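Local coordinates for probable leucine/isoleucine/valine-binding protein (Rhodopirellula baltica, PDB 4KV7) that probably binds branched-chain amino acids such as leucine, isoleucine or valine, although its function has not been established, at residues Gly175-Ile180 / Gln184-Ser189; Gly194-Arg197 / Gln202-Asp205; Thr318-Glu323 / Ser327-Ala332. The protein carries 1 engineered substitution. All blocks are in the same frame, centred on the assembly; numbering follows the deposited sequence.

Interaction 1 of 3, residues Gly175-Ile180 / Gln184-Ser189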
# COMPACT_ATOMS: atom_id res chain seq x y z
N GLY A 175 10.45 10.05 -6.48
CA GLY A 175 11.24 8.86 -6.21
C GLY A 175 11.95 8.38 -7.47
O GLY A 175 13.14 8.05 -7.45
N GLY A 176 11.23 8.33 -8.58
CA GLY A 176 11.82 7.94 -9.84
C GLY A 176 12.91 8.89 -10.30
O GLY A 176 13.97 8.45 -10.77
N LEU A 177 12.67 10.18 -10.15
CA LEU A 177 13.64 11.21 -10.49
C LEU A 177 14.94 11.02 -9.70
O LEU A 177 16.04 11.07 -10.27
CB LEU A 177 13.05 12.59 -10.21
CG LEU A 177 14.00 13.78 -10.36
CD1 LEU A 177 14.50 13.94 -11.79
CD2 LEU A 177 13.30 15.05 -9.88
N ALA A 178 14.82 10.82 -8.39
CA ALA A 178 16.00 10.60 -7.55
C ALA A 178 16.76 9.36 -8.00
O ALA A 178 18.00 9.36 -8.06
CB ALA A 178 15.59 10.49 -6.10
N ALA A 179 16.04 8.30 -8.32
CA ALA A 179 16.69 7.06 -8.73
C ALA A 179 17.42 7.23 -10.06
O ALA A 179 18.53 6.73 -10.24
CB ALA A 179 15.69 5.92 -8.80
N ILE A 180 16.80 7.93 -11.00
CA ILE A 180 17.41 8.21 -12.29
C ILE A 180 18.67 9.06 -12.12
O ILE A 180 19.71 8.81 -12.75
CB ILE A 180 16.39 8.90 -13.23
CG1 ILE A 180 15.35 7.88 -13.72
CG2 ILE A 180 17.08 9.55 -14.42
CD1 ILE A 180 14.11 8.49 -14.36
N GLN A 184 22.40 9.34 -13.90
CA GLN A 184 22.63 10.37 -14.90
C GLN A 184 22.04 11.68 -14.43
O GLN A 184 20.90 11.71 -14.00
CB GLN A 184 21.96 9.96 -16.22
CG GLN A 184 22.18 10.96 -17.35
CD GLN A 184 21.50 10.55 -18.65
OE1 GLN A 184 21.44 9.37 -18.98
NE2 GLN A 184 20.98 11.52 -19.38
N SER A 185 22.81 12.76 -14.51
CA SER A 185 22.27 14.06 -14.15
C SER A 185 21.23 14.51 -15.18
O SER A 185 21.48 14.45 -16.38
CB SER A 185 23.39 15.09 -13.99
OG SER A 185 24.23 14.73 -12.90
N VAL A 186 20.08 14.96 -14.69
CA VAL A 186 18.96 15.34 -15.54
C VAL A 186 18.22 16.52 -14.93
O VAL A 186 18.25 16.71 -13.71
CB VAL A 186 17.94 14.19 -15.71
CG1 VAL A 186 18.54 13.02 -16.47
CG2 VAL A 186 17.42 13.72 -14.35
N LYS A 187 17.57 17.31 -15.77
CA LYS A 187 16.64 18.33 -15.29
C LYS A 187 15.27 17.70 -15.14
O LYS A 187 14.89 16.84 -15.94
CB LYS A 187 16.56 19.49 -16.28
CG LYS A 187 17.89 20.16 -16.57
CD LYS A 187 18.43 20.89 -15.34
CE LYS A 187 19.83 21.42 -15.59
NZ LYS A 187 20.43 22.06 -14.38
N VAL A 188 14.52 18.10 -14.12
CA VAL A 188 13.22 17.48 -13.88
C VAL A 188 12.28 17.62 -15.09
O VAL A 188 11.50 16.72 -15.38
CB VAL A 188 12.56 17.97 -12.56
CG1 VAL A 188 12.20 19.44 -12.64
CG2 VAL A 188 11.34 17.12 -12.23
N SER A 189 12.39 18.73 -15.81
CA SER A 189 11.51 18.99 -16.96
C SER A 189 11.77 18.06 -18.14
O SER A 189 10.96 17.97 -19.06
CB SER A 189 11.65 20.45 -17.42
OG SER A 189 12.95 20.69 -17.92

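Interaction 2 of 3, residues Gly194-Arg197 / Gln202-Asp205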
# COMPACT_ATOMS: atom_id res chain seq x y z
N GLY A 194 3.35 11.92 -17.97
CA GLY A 194 1.93 12.10 -18.25
C GLY A 194 1.15 11.98 -16.96
O GLY A 194 1.50 11.17 -16.10
N ARG A 195 0.09 12.79 -16.81
CA ARG A 195 -0.68 12.81 -15.57
C ARG A 195 -2.17 12.58 -15.82
O ARG A 195 -2.66 12.79 -16.92
CB ARG A 195 -0.57 14.14 -14.80
CG ARG A 195 0.67 14.98 -14.92
CD ARG A 195 1.80 14.56 -14.02
NE ARG A 195 1.57 14.15 -12.62
CZ ARG A 195 2.01 14.84 -11.56
NH1 ARG A 195 2.61 16.01 -11.72
NH2 ARG A 195 1.87 14.34 -10.34
N TYR A 196 -2.88 12.19 -14.77
CA TYR A 196 -4.33 12.11 -14.82
C TYR A 196 -4.90 12.54 -13.47
O TYR A 196 -4.24 12.42 -12.44
CB TYR A 196 -4.79 10.68 -15.15
CG TYR A 196 -4.61 9.75 -13.99
CD1 TYR A 196 -3.41 9.07 -13.80
CD2 TYR A 196 -5.62 9.57 -13.05
CE1 TYR A 196 -3.22 8.24 -12.71
CE2 TYR A 196 -5.44 8.76 -11.95
CZ TYR A 196 -4.24 8.09 -11.78
OH TYR A 196 -4.07 7.26 -10.69
N ARG A 197 -6.14 13.00 -13.46
CA ARG A 197 -6.76 13.48 -12.24
C ARG A 197 -7.31 12.33 -11.39
O ARG A 197 -7.99 11.43 -11.91
CB ARG A 197 -7.88 14.48 -12.56
CG ARG A 197 -8.59 15.01 -11.32
CD ARG A 197 -9.37 16.30 -11.57
NE ARG A 197 -10.58 16.12 -12.37
CZ ARG A 197 -11.75 15.73 -11.88
NH1 ARG A 197 -11.87 15.42 -10.60
NH2 ARG A 197 -12.80 15.62 -12.69
N GLN A 202 -9.59 9.95 -16.94
CA GLN A 202 -9.18 10.89 -17.98
C GLN A 202 -7.69 10.81 -18.23
O GLN A 202 -6.91 11.59 -17.68
CB GLN A 202 -9.62 12.30 -17.60
CG GLN A 202 -11.13 12.43 -17.52
CD GLN A 202 -11.58 13.78 -17.00
OE1 GLN A 202 -10.93 14.80 -17.24
NE2 GLN A 202 -12.68 13.79 -16.25
N VAL A 203 -7.29 9.83 -19.04
CA VAL A 203 -5.88 9.51 -19.21
C VAL A 203 -5.33 9.90 -20.58
O VAL A 203 -4.13 9.74 -20.83
CB VAL A 203 -5.63 8.01 -18.98
CG1 VAL A 203 -6.14 7.59 -17.60
CG2 VAL A 203 -6.27 7.17 -20.08
N GLU A 204 -6.19 10.43 -21.44
CA GLU A 204 -5.83 10.73 -22.81
C GLU A 204 -4.69 11.75 -22.92
O GLU A 204 -3.75 11.56 -23.71
CB GLU A 204 -7.07 11.24 -23.55
CG GLU A 204 -8.33 10.37 -23.37
CD GLU A 204 -8.95 10.44 -21.96
OE1 GLU A 204 -9.11 11.56 -21.42
OE2 GLU A 204 -9.26 9.37 -21.40
N ASP A 205 -4.78 12.84 -22.16
CA ASP A 205 -3.75 13.87 -22.19
C ASP A 205 -2.41 13.32 -21.73
O ASP A 205 -1.37 13.64 -22.33
CB ASP A 205 -4.15 15.07 -21.32
CG ASP A 205 -5.23 15.92 -21.94
OD1 ASP A 205 -5.53 15.74 -23.14
OD2 ASP A 205 -5.77 16.80 -21.24
O HOH W 1 -4.51 12.66 -18.84
O HOH W 2 -6.97 13.80 -16.06
O HOH W 3 -10.79 16.78 -15.27

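Interaction 3 of 3, residues Thr318-Glu323 / Ser327-Ala332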
# COMPACT_ATOMS: atom_id res chain seq x y z
N THR A 318 -0.52 -7.43 22.52
CA THR A 318 -0.26 -8.57 23.41
C THR A 318 0.84 -8.25 24.42
O THR A 318 0.83 -8.76 25.55
CB THR A 318 0.14 -9.83 22.60
OG1 THR A 318 -0.93 -10.20 21.73
CG2 THR A 318 0.45 -11.00 23.52
N SER A 319 1.78 -7.41 24.02
CA SER A 319 2.93 -7.09 24.86
C SER A 319 2.63 -6.09 25.96
O SER A 319 3.43 -5.91 26.88
CB SER A 319 4.08 -6.54 24.00
OG SER A 319 3.84 -5.20 23.62
N ILE A 320 1.49 -5.42 25.87
CA ILE A 320 1.19 -4.35 26.81
C ILE A 320 0.86 -4.91 28.18
O ILE A 320 0.07 -5.83 28.32
CB ILE A 320 0.01 -3.48 26.32
CG1 ILE A 320 0.39 -2.73 25.05
CG2 ILE A 320 -0.40 -2.47 27.40
CD1 ILE A 320 -0.75 -1.98 24.40
N LYS A 321 1.50 -4.34 29.20
CA LYS A 321 1.15 -4.61 30.58
C LYS A 321 0.48 -3.38 31.15
O LYS A 321 1.09 -2.31 31.20
CB LYS A 321 2.39 -4.94 31.41
CG LYS A 321 3.26 -6.04 30.82
CD LYS A 321 4.36 -6.39 31.81
CE LYS A 321 5.26 -7.51 31.29
NZ LYS A 321 4.53 -8.80 31.17
N GLY A 322 -0.77 -3.52 31.56
CA GLY A 322 -1.53 -2.39 32.04
C GLY A 322 -2.53 -1.92 31.01
O GLY A 322 -2.91 -2.66 30.10
N GLU A 323 -2.96 -0.67 31.17
CA GLU A 323 -4.01 -0.10 30.34
C GLU A 323 -3.63 -0.07 28.87
O GLU A 323 -2.54 0.36 28.49
CB GLU A 323 -4.33 1.31 30.83
CG GLU A 323 -5.39 2.03 30.03
CD GLU A 323 -5.71 3.40 30.61
OE1 GLU A 323 -4.76 4.14 30.94
OE2 GLU A 323 -6.91 3.72 30.74
N SER A 327 -1.49 5.90 24.06
CA SER A 327 -0.10 6.04 24.45
C SER A 327 0.60 4.69 24.62
O SER A 327 1.74 4.51 24.20
CB SER A 327 0.03 6.88 25.72
OG SER A 327 -0.61 6.25 26.82
N SER A 328 -0.08 3.72 25.23
CA SER A 328 0.58 2.43 25.42
C SER A 328 0.70 1.65 24.10
O SER A 328 1.61 0.84 23.93
CB SER A 328 -0.07 1.59 26.53
OG SER A 328 -1.37 1.17 26.17
N ILE A 329 -0.20 1.90 23.15
CA ILE A 329 -0.07 1.26 21.84
C ILE A 329 1.10 1.86 21.06
O ILE A 329 1.88 1.12 20.47
CB ILE A 329 -1.38 1.32 21.04
CG1 ILE A 329 -2.38 0.34 21.65
CG2 ILE A 329 -1.13 1.01 19.56
CD1 ILE A 329 -3.76 0.42 21.07
N ALA A 330 1.24 3.18 21.10
CA ALA A 330 2.37 3.83 20.44
C ALA A 330 3.68 3.28 21.01
O ALA A 330 4.60 2.94 20.26
CB ALA A 330 2.28 5.34 20.63
N ALA A 331 3.76 3.17 22.33
CA ALA A 331 4.95 2.65 22.98
C ALA A 331 5.19 1.18 22.62
O ALA A 331 6.32 0.78 22.36
CB ALA A 331 4.86 2.82 24.50
N ALA A 332 4.13 0.39 22.59
CA ALA A 332 4.27 -1.04 22.30
C ALA A 332 4.76 -1.29 20.88
O ALA A 332 5.53 -2.22 20.63
CB ALA A 332 2.97 -1.77 22.55
O HOH W 4 5.89 -4.53 21.83

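Interaction 1 of 3, residues Gly175-Ile180 / Gln184-Ser189
Leu177 sends CG anti to its backbone N (chi1 173°), and this carries both of its methyl groups out from helix 167-183 to two valines of the following loop. Its second torsion then divides the work. CD2 continues the extended line of the side chain and meets CG2 of Val188 at 3.7 Å. CD1 is turned off that line and lies 3.9 Å from CG2 of Val186. In Val186 a chi1 of -66° puts CG1 anti to the carbonyl carbon and leaves CG2 between the backbone N and the carbonyl carbon. Leu177 and Val188 cross at about a right angle, whereas Leu177 and Val186 run past each other in opposite directions. Nearly one turn further along the helix, Ile180 adds its CG2 branch, 4.2 Å from CG2 of Val186. The Val186 methyl thus touches both helix residues.

The backbone closes the other end of the contact. The N of Gln184 donates to the O of Ile180 at 3.0 Å. This i to i+4 bond continues the helix pattern as the chain leaves the helix. Beyond it the chain is extended, and Val186 faces the helix while Ser185 and Lys187 turn away. Arg181 holds the same region from the helix side, its NH2 bonding to the O of Val186. Leu191 touches both Leu177 and Val186, and on another flank Ile180 packs on Val146 of helix 138-151.

The loop therefore folds back along the last turns of the helix it leaves. This is the return leg of a beta-alpha-beta crossover, joining strand 159-164 through helix 167-183 to the neighbouring parallel strand 193-196, as in the alpha/beta lobes of periplasmic binding proteins.

Interaction 2 of 3, residues Gly194-Arg197 / Gln202-Asp205
Arg195 faces Gln202 through its backbone carbonyl. The two O atoms, both acceptors, are 4.5 Å apart, and one water donates to each, at 2.7 Å to Arg195 O and 2.9 Å to Gln202 O. The Arg195 side chain leaves on the side away from Gln202, and its NH2 forms a salt bridge with Asp170.

Tyr196 makes the apolar contact. Its CB lies 3.4 Å from Gln202 O and 4.2 Å from Val203 CG1. With CG between the backbone N and the carbonyl carbon (chi1 73°), the ring is carried off toward Phe162, and its OH bonds to the N of Thr225.

Arg197 returns to water-mediated contact. A second water accepts from Arg197 N and donates to Gln202 O at 2.7 Å. The side chain runs alongside that of Gln202, both pointing the same way, and bends at chi3. A third water lies at the guanidinium edge, in its plane. It accepts from Arg197 NE at 3.0 Å and donates to Gln202 OE1 at 2.8 Å. The guanidinium and amide planes are 84° apart.

No direct hydrogen bond joins the two segments. Three waters do that work. Gln202 O accepts from two of them, so Arg195 O and Arg197 N, at the end of edge strand 193-196, pair with Gln202 O through water rather than with another strand of the chain.

Interaction 3 of 3, residues Thr318-Glu323 / Ser327-Ala332
Within 327-332, Ser328 is the first residue to touch 318-323. Its OG donates to Glu323 O at 2.7 Å. The bond uses a lone pair in the carbonyl plane, with a C=O...OG angle of 138°. A chi1 of 68° sets OG between the backbone N and the carbonyl carbon, and there it also receives the backbone N of Ser325. The hydroxyl is thus held by two bonds and ties the start of the helix to the chain that leads into it. Ile320 lies over the same residue. Its CD1 is 3.7 Å from Ser328 OG, and its CG2 branch comes near the same oxygen.

Ile329 follows with a smaller share. Its CG1 approaches CD1 of Ile320 at 3.9 Å, so the end of Ile320 rests against both a serine and an isoleucine of the helix.

Ala332, one turn after Ser328, completes this face. Its CB points to the loop and lies 3.7 Å from CG1 of Ile320. The same methyl is 3.7 Å from Ser319 OG. A water bridges this pair, donating to Ser319 OG at 2.8 Å and to Ala332 O at 2.6 Å. Ser319 OG also bonds to the O of Ala316 in helix 301-319. Ile320 is therefore flanked by polar links, the Ser328 bond toward one end of the contact and the water toward the other.

The contact folds the link after helix 301-319 against the next helix, 326-335. That helix also meets two loops that lead into strands of the small parallel sheet. Ile329 touches Leu87, just before strand 89-90, and Ala330 touches Pro111, just before strand 112-113. Thr318 rests on Leu54, in the loop ahead of strand 57-65.

The three interactions follow one another along the chain, and none nests in or crosses another. Interaction 1 closes the exit from helix 167-183. The chain then enters strand 193-196, where interaction 2 closes the short loop leading to helix 204-211. Their centres are 21 Å apart, and both belong to the part of the fold built on the mixed sheet, in which 193-196 is an outermost strand. Interaction 3 comes much later and closes the link between helices 301-319 and 326-335, beside the small parallel sheet. Its centre is 43 Å from that of interaction 1, and it lies across the chain's centre from interaction 2.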